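Local coordinates for protein GLB-12 (Caenorhabditis elegans, PDB 4BJA) that is a nematode globin that binds heme b through two axial histidines, probably acts in redox signalling and may bind oxygen, at residues Leu39-Trp44 with Gln102-Leu107; Ile57-Val62 with Ala78-Met83. The protein carries 1 engineered substitution. All coordinates share one frame; numbering follows the deposited sequence.

Interaction 1: residues Leu39-Trp44 with Gln102-Leu107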
loop_
_atom_site.group_PDB
_atom_site.type_symbol
_atom_site.label_atom_id
_atom_site.label_comp_id
_atom_site.label_asym_id
_atom_site.label_seq_id
_atom_site.Cartn_x
_atom_site.Cartn_y
_atom_site.Cartn_z
ATOM N N LEU A 39 -0.429 11.115 16.770
ATOM C CA LEU A 39 -1.171 10.230 17.700
ATOM C C LEU A 39 -0.418 8.906 17.896
ATOM O O LEU A 39 -0.282 8.431 19.046
ATOM C CB LEU A 39 -2.601 10.004 17.177
ATOM C CG LEU A 39 -3.476 9.005 17.952
ATOM C CD1 LEU A 39 -4.858 9.210 17.481
ATOM C CD2 LEU A 39 -3.111 7.496 17.694
ATOM N N LEU A 40 0.099 8.320 16.804
ATOM C CA LEU A 40 0.810 7.028 16.921
ATOM C C LEU A 40 1.970 7.184 17.858
ATOM O O LEU A 40 2.147 6.358 18.762
ATOM C CB LEU A 40 1.355 6.538 15.585
ATOM C CG LEU A 40 0.435 6.043 14.534
ATOM C CD1 LEU A 40 1.289 5.773 13.308
ATOM C CD2 LEU A 40 -0.151 4.715 15.023
ATOM N N ARG A 41 2.779 8.240 17.655
ATOM C CA ARG A 41 3.905 8.453 18.520
ATOM C C ARG A 41 3.499 8.750 19.970
ATOM O O ARG A 41 4.078 8.160 20.895
ATOM C CB ARG A 41 4.840 9.549 17.968
ATOM C CG ARG A 41 6.119 9.642 18.765
ATOM C CD ARG A 41 6.908 8.374 18.798
ATOM N NE ARG A 41 8.163 8.574 19.539
ATOM C CZ ARG A 41 8.919 7.584 20.000
ATOM N NH1 ARG A 41 8.557 6.316 19.774
ATOM N NH2 ARG A 41 10.054 7.858 20.662
ATOM N N GLU A 42 2.533 9.648 20.175
ATOM C CA GLU A 42 2.168 10.059 21.557
ATOM C C GLU A 42 1.544 8.892 22.320
ATOM O O GLU A 42 1.884 8.676 23.474
ATOM C CB GLU A 42 1.241 11.252 21.538
ATOM C CG GLU A 42 1.911 12.533 21.043
ATOM C CD GLU A 42 1.101 13.795 21.342
ATOM O OE1 GLU A 42 -0.144 13.722 21.390
ATOM O OE2 GLU A 42 1.709 14.882 21.504
ATOM N N THR A 43 0.659 8.137 21.659
ATOM C CA THR A 43 0.071 6.965 22.321
ATOM C C THR A 43 1.112 5.882 22.659
ATOM O O THR A 43 1.037 5.277 23.724
ATOM C CB THR A 43 -1.119 6.380 21.575
ATOM O OG1 THR A 43 -0.727 6.097 20.236
ATOM C CG2 THR A 43 -2.289 7.386 21.571
ATOM N N TRP A 44 2.058 5.607 21.768
ATOM C CA TRP A 44 3.111 4.670 22.049
ATOM C C TRP A 44 3.958 5.147 23.230
ATOM O O TRP A 44 4.350 4.349 24.105
ATOM C CB TRP A 44 3.969 4.488 20.809
ATOM C CG TRP A 44 5.205 3.618 21.009
ATOM C CD1 TRP A 44 6.490 4.050 21.215
ATOM C CD2 TRP A 44 5.268 2.185 20.965
ATOM N NE1 TRP A 44 7.336 2.979 21.328
ATOM C CE2 TRP A 44 6.620 1.817 21.188
ATOM C CE3 TRP A 44 4.301 1.169 20.784
ATOM C CZ2 TRP A 44 7.057 0.472 21.183
ATOM C CZ3 TRP A 44 4.730 -0.153 20.808
ATOM C CH2 TRP A 44 6.096 -0.498 20.994
ATOM N N GLN A 102 11.434 2.988 16.561
ATOM C CA GLN A 102 12.044 3.804 15.487
ATOM C C GLN A 102 10.970 4.234 14.511
ATOM O O GLN A 102 10.933 5.402 14.033
ATOM C CB GLN A 102 12.986 2.933 14.690
ATOM C CG GLN A 102 14.274 2.478 15.276
ATOM C CD GLN A 102 14.982 1.609 14.220
ATOM O OE1 GLN A 102 14.904 0.368 14.240
ATOM N NE2 GLN A 102 15.570 2.273 13.226
ATOM N N LEU A 103 10.110 3.279 14.150
ATOM C CA LEU A 103 9.085 3.551 13.123
ATOM C C LEU A 103 8.118 4.642 13.637
ATOM O O LEU A 103 7.806 5.596 12.904
ATOM C CB LEU A 103 8.344 2.228 12.771
ATOM C CG LEU A 103 7.247 2.212 11.752
ATOM C CD1 LEU A 103 7.683 2.949 10.435
ATOM C CD2 LEU A 103 6.919 0.712 11.506
ATOM N N THR A 104 7.661 4.539 14.886
ATOM C CA THR A 104 6.708 5.544 15.404
ATOM C C THR A 104 7.404 6.910 15.545
ATOM O O THR A 104 6.796 7.938 15.291
ATOM C CB THR A 104 6.058 5.190 16.729
ATOM O OG1 THR A 104 7.061 4.952 17.735
ATOM C CG2 THR A 104 5.114 3.971 16.588
ATOM N N SER A 105 8.671 6.898 15.915
ATOM C CA SER A 105 9.452 8.163 16.017
ATOM C C SER A 105 9.608 8.794 14.617
ATOM O O SER A 105 9.443 10.001 14.450
ATOM C CB SER A 105 10.840 7.880 16.629
ATOM O OG SER A 105 11.563 9.113 16.740
ATOM N N MET A 106 9.957 7.986 13.631
ATOM C CA MET A 106 10.152 8.530 12.287
ATOM C C MET A 106 8.870 9.107 11.769
ATOM O O MET A 106 8.893 10.157 11.112
ATOM C CB MET A 106 10.730 7.508 11.313
ATOM C CG MET A 106 12.270 7.268 11.513
ATOM S SD MET A 106 12.946 6.251 10.235
ATOM C CE MET A 106 12.349 4.692 10.745
ATOM N N LEU A 107 7.745 8.406 11.984
ATOM C CA LEU A 107 6.455 8.842 11.476
ATOM C C LEU A 107 5.965 10.059 12.221
ATOM O O LEU A 107 5.510 11.027 11.604
ATOM C CB LEU A 107 5.408 7.723 11.600
ATOM C CG LEU A 107 5.682 6.568 10.623
ATOM C CD1 LEU A 107 4.701 5.417 10.940
ATOM C CD2 LEU A 107 5.598 6.966 9.131
#
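Segments 39-44 and 102-107, on helices 34-46 and 87-108, cross at -134° with their axes 8.4 Å apart, and the point of closest backbone approach is R41 against T104, whose CA atoms are 5.1 Å apart. At this close point T104 faces helix 34-46. Its OG1 sits in the crowded position between its own backbone N and carbonyl carbon, which aims the hydroxyl at helix 34-46. There it receives NH1 of R41 in a bond of 2.9 Å between NH1 and OG1, somewhat bent (140° at the hydrogen) and tilted out of the guanidinium plane. The same OG1 gives its proton to the carbonyl of M100, so the buried hydroxyl is used both ways.

R41 reaches this position by running its chain across T104. CG is anti to the backbone N and the chain bends at chi2 (59°), which brings CD to 3.5 Å from the T104 carbonyl O. The guanidinium then lies flat over S105, with CB of S105 3.9 Å above its centre. E101 holds two groups at once: one carboxylate oxygen makes a salt bridge with NH2 of R41, the other takes the indole NE1 of W44. T104 OG1 rests over a face of that indole, 3.6 Å from its CD1.

Packing slackens away from this crossing. On one flank L40 and L107 cross obliquely and meet only through their CD1 methyls, 4.2 Å apart, with F195 and W192 of helix 185-214 completing this buried apolar side. On the other, S105 is partly exposed and touches R41 through carbon and backbone atoms. The crossing, close at a small residue and backed by the C-terminal helix, is the A-E helix contact of the globin fold.

Interaction 2: residues Ile57-Val62 with Ala78-Met83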
loop_
_atom_site.group_PDB
_atom_site.type_symbol
_atom_site.label_atom_id
_atom_site.label_comp_id
_atom_site.label_asym_id
_atom_site.label_seq_id
_atom_site.Cartn_x
_atom_site.Cartn_y
_atom_site.Cartn_z
ATOM N N ILE A 57 2.980 -9.994 24.619
ATOM C CA ILE A 57 2.241 -10.310 23.407
ATOM C C ILE A 57 2.943 -11.431 22.607
ATOM O O ILE A 57 2.287 -12.344 22.110
ATOM C CB ILE A 57 1.930 -9.037 22.567
ATOM C CG1 ILE A 57 1.003 -8.113 23.377
ATOM C CG2 ILE A 57 1.290 -9.426 21.155
ATOM C CD1 ILE A 57 0.801 -6.722 22.823
ATOM N N PHE A 58 4.276 -11.392 22.478
ATOM C CA PHE A 58 4.971 -12.480 21.841
ATOM C C PHE A 58 4.812 -13.788 22.626
ATOM O O PHE A 58 4.746 -14.844 22.016
ATOM C CB PHE A 58 6.461 -12.151 21.585
ATOM C CG PHE A 58 6.663 -11.564 20.239
ATOM C CD1 PHE A 58 6.619 -12.377 19.110
ATOM C CD2 PHE A 58 6.803 -10.174 20.099
ATOM C CE1 PHE A 58 6.813 -11.822 17.800
ATOM C CE2 PHE A 58 6.973 -9.622 18.800
ATOM C CZ PHE A 58 6.979 -10.429 17.684
ATOM N N LEU A 59 4.750 -13.707 23.950
ATOM C CA LEU A 59 4.500 -14.950 24.724
ATOM C C LEU A 59 3.122 -15.511 24.340
ATOM O O LEU A 59 2.995 -16.696 24.040
ATOM C CB LEU A 59 4.602 -14.711 26.222
ATOM C CG LEU A 59 6.026 -14.514 26.766
ATOM C CD1 LEU A 59 5.988 -14.056 28.221
ATOM C CD2 LEU A 59 6.872 -15.779 26.628
ATOM N N ASP A 60 2.098 -14.661 24.276
ATOM C CA ASP A 60 0.794 -15.150 23.762
ATOM C C ASP A 60 0.859 -15.714 22.333
ATOM O O ASP A 60 0.296 -16.739 22.039
ATOM C CB ASP A 60 -0.238 -14.027 23.793
ATOM C CG ASP A 60 -0.653 -13.654 25.188
ATOM O OD1 ASP A 60 -0.250 -14.326 26.158
ATOM O OD2 ASP A 60 -1.413 -12.655 25.323
ATOM N N ILE A 61 1.558 -15.038 21.421
ATOM C CA ILE A 61 1.674 -15.531 20.067
ATOM C C ILE A 61 2.232 -16.965 19.995
ATOM O O ILE A 61 1.647 -17.842 19.329
ATOM C CB ILE A 61 2.595 -14.612 19.238
ATOM C CG1 ILE A 61 1.846 -13.282 18.964
ATOM C CG2 ILE A 61 2.979 -15.296 17.908
ATOM C CD1 ILE A 61 2.781 -12.167 18.402
ATOM N N VAL A 62 3.373 -17.201 20.645
ATOM C CA VAL A 62 4.022 -18.498 20.504
ATOM C C VAL A 62 3.365 -19.572 21.376
ATOM O O VAL A 62 3.412 -20.745 21.041
ATOM C CB VAL A 62 5.540 -18.447 20.738
ATOM C CG1 VAL A 62 6.137 -17.372 19.793
ATOM C CG2 VAL A 62 5.870 -18.186 22.172
ATOM N N ALA A 78 11.191 -24.502 26.490
ATOM C CA ALA A 78 11.253 -23.575 27.599
ATOM C C ALA A 78 9.854 -23.360 28.156
ATOM O O ALA A 78 8.916 -23.105 27.383
ATOM C CB ALA A 78 11.852 -22.241 27.128
ATOM N N PRO A 79 9.696 -23.416 29.501
ATOM C CA PRO A 79 8.369 -23.043 29.999
ATOM C C PRO A 79 8.119 -21.617 29.542
ATOM O O PRO A 79 9.092 -20.876 29.311
ATOM C CB PRO A 79 8.512 -23.079 31.530
ATOM C CG PRO A 79 9.961 -23.146 31.810
ATOM C CD PRO A 79 10.682 -23.629 30.578
ATOM N N ARG A 80 6.841 -21.239 29.446
ATOM C CA ARG A 80 6.475 -19.859 29.163
ATOM C C ARG A 80 7.314 -18.930 30.036
ATOM O O ARG A 80 7.879 -17.981 29.534
ATOM C CB ARG A 80 4.974 -19.654 29.423
ATOM C CG ARG A 80 4.532 -18.209 29.363
ATOM C CD ARG A 80 3.008 -18.112 29.191
ATOM N NE ARG A 80 2.668 -16.697 29.190
ATOM C CZ ARG A 80 1.906 -16.069 28.297
ATOM N NH1 ARG A 80 1.298 -16.705 27.304
ATOM N NH2 ARG A 80 1.727 -14.764 28.449
ATOM N N ALA A 81 7.467 -19.270 31.321
ATOM C CA ALA A 81 8.237 -18.437 32.256
ATOM C C ALA A 81 9.759 -18.272 31.994
ATOM O O ALA A 81 10.372 -17.334 32.536
ATOM C CB ALA A 81 7.967 -18.874 33.729
ATOM N N ALA A 82 10.358 -19.142 31.182
ATOM C CA ALA A 82 11.782 -19.004 30.801
ATOM C C ALA A 82 12.040 -18.417 29.415
ATOM O O ALA A 82 13.206 -18.133 29.063
ATOM C CB ALA A 82 12.481 -20.353 30.875
ATOM N N MET A 83 10.982 -18.286 28.618
ATOM C CA MET A 83 11.157 -17.949 27.208
ATOM C C MET A 83 11.797 -16.603 26.983
ATOM O O MET A 83 12.557 -16.468 26.031
ATOM C CB MET A 83 9.809 -17.961 26.491
ATOM C CG MET A 83 9.292 -19.367 26.264
ATOM S SD MET A 83 7.764 -19.334 25.332
ATOM C CE MET A 83 7.375 -21.088 25.461
#
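In this globin, helix 50-65 corresponds to the B helix, and the segment 78-83 belongs to the connection leading to the distal helix, 87-108; the contact closes that connection onto the B helix. R80 makes the polar half. From CB its chain, with CG anti to the backbone N, runs extended through CG and CD to NE. NE comes within 4.1 Å of L59 CB, and at CZ the guanidinium lies with one face over that same methylene. At the tip both terminal nitrogens grip a single oxygen, end-on: NH1 and NH2 are each 3.1 Å from D60 OD1, which lies in the guanidinium plane. The carboxylate is turned 46° from that plane, so NH1 uses the anti lone pair of OD1 whereas NH2 comes from above the carboxylate plane. OD2 of D60 is engaged in a salt bridge with R155 of helix 144-160; the two arginines would favour the ionised form, though the nearby carboxylate of D64 probably offsets part of this.

Beside the ion pair the contact turns apolar. L59 CD2 reaches M83 CB at 3.7 Å, and the extended M83 chain ends tip to tip with V62, its SD 3.9 Å from V62 CG2.

Overall arrangement
Interactions 1 and 2 do not touch: their centres lie 26 Å apart and their nearest atoms about 8 Å. Along the chain 57-62 and 78-83 fall between 39-44 and 102-107, so interaction 2 is nested within the loop that interaction 1 closes. Helices 34-46 and 50-65 are consecutive, and helix 87-108, carrying the axial ligand H92 near its start, ties the two together: interaction 1 involves its C-terminal part, whereas interaction 2 uses the connection just before it. The V62 side chain of interaction 2 lies about 8 Å from the H92 side chain and from the heme, so interaction 2 belongs to the surroundings of the distal heme side and interaction 1 to the helical frame.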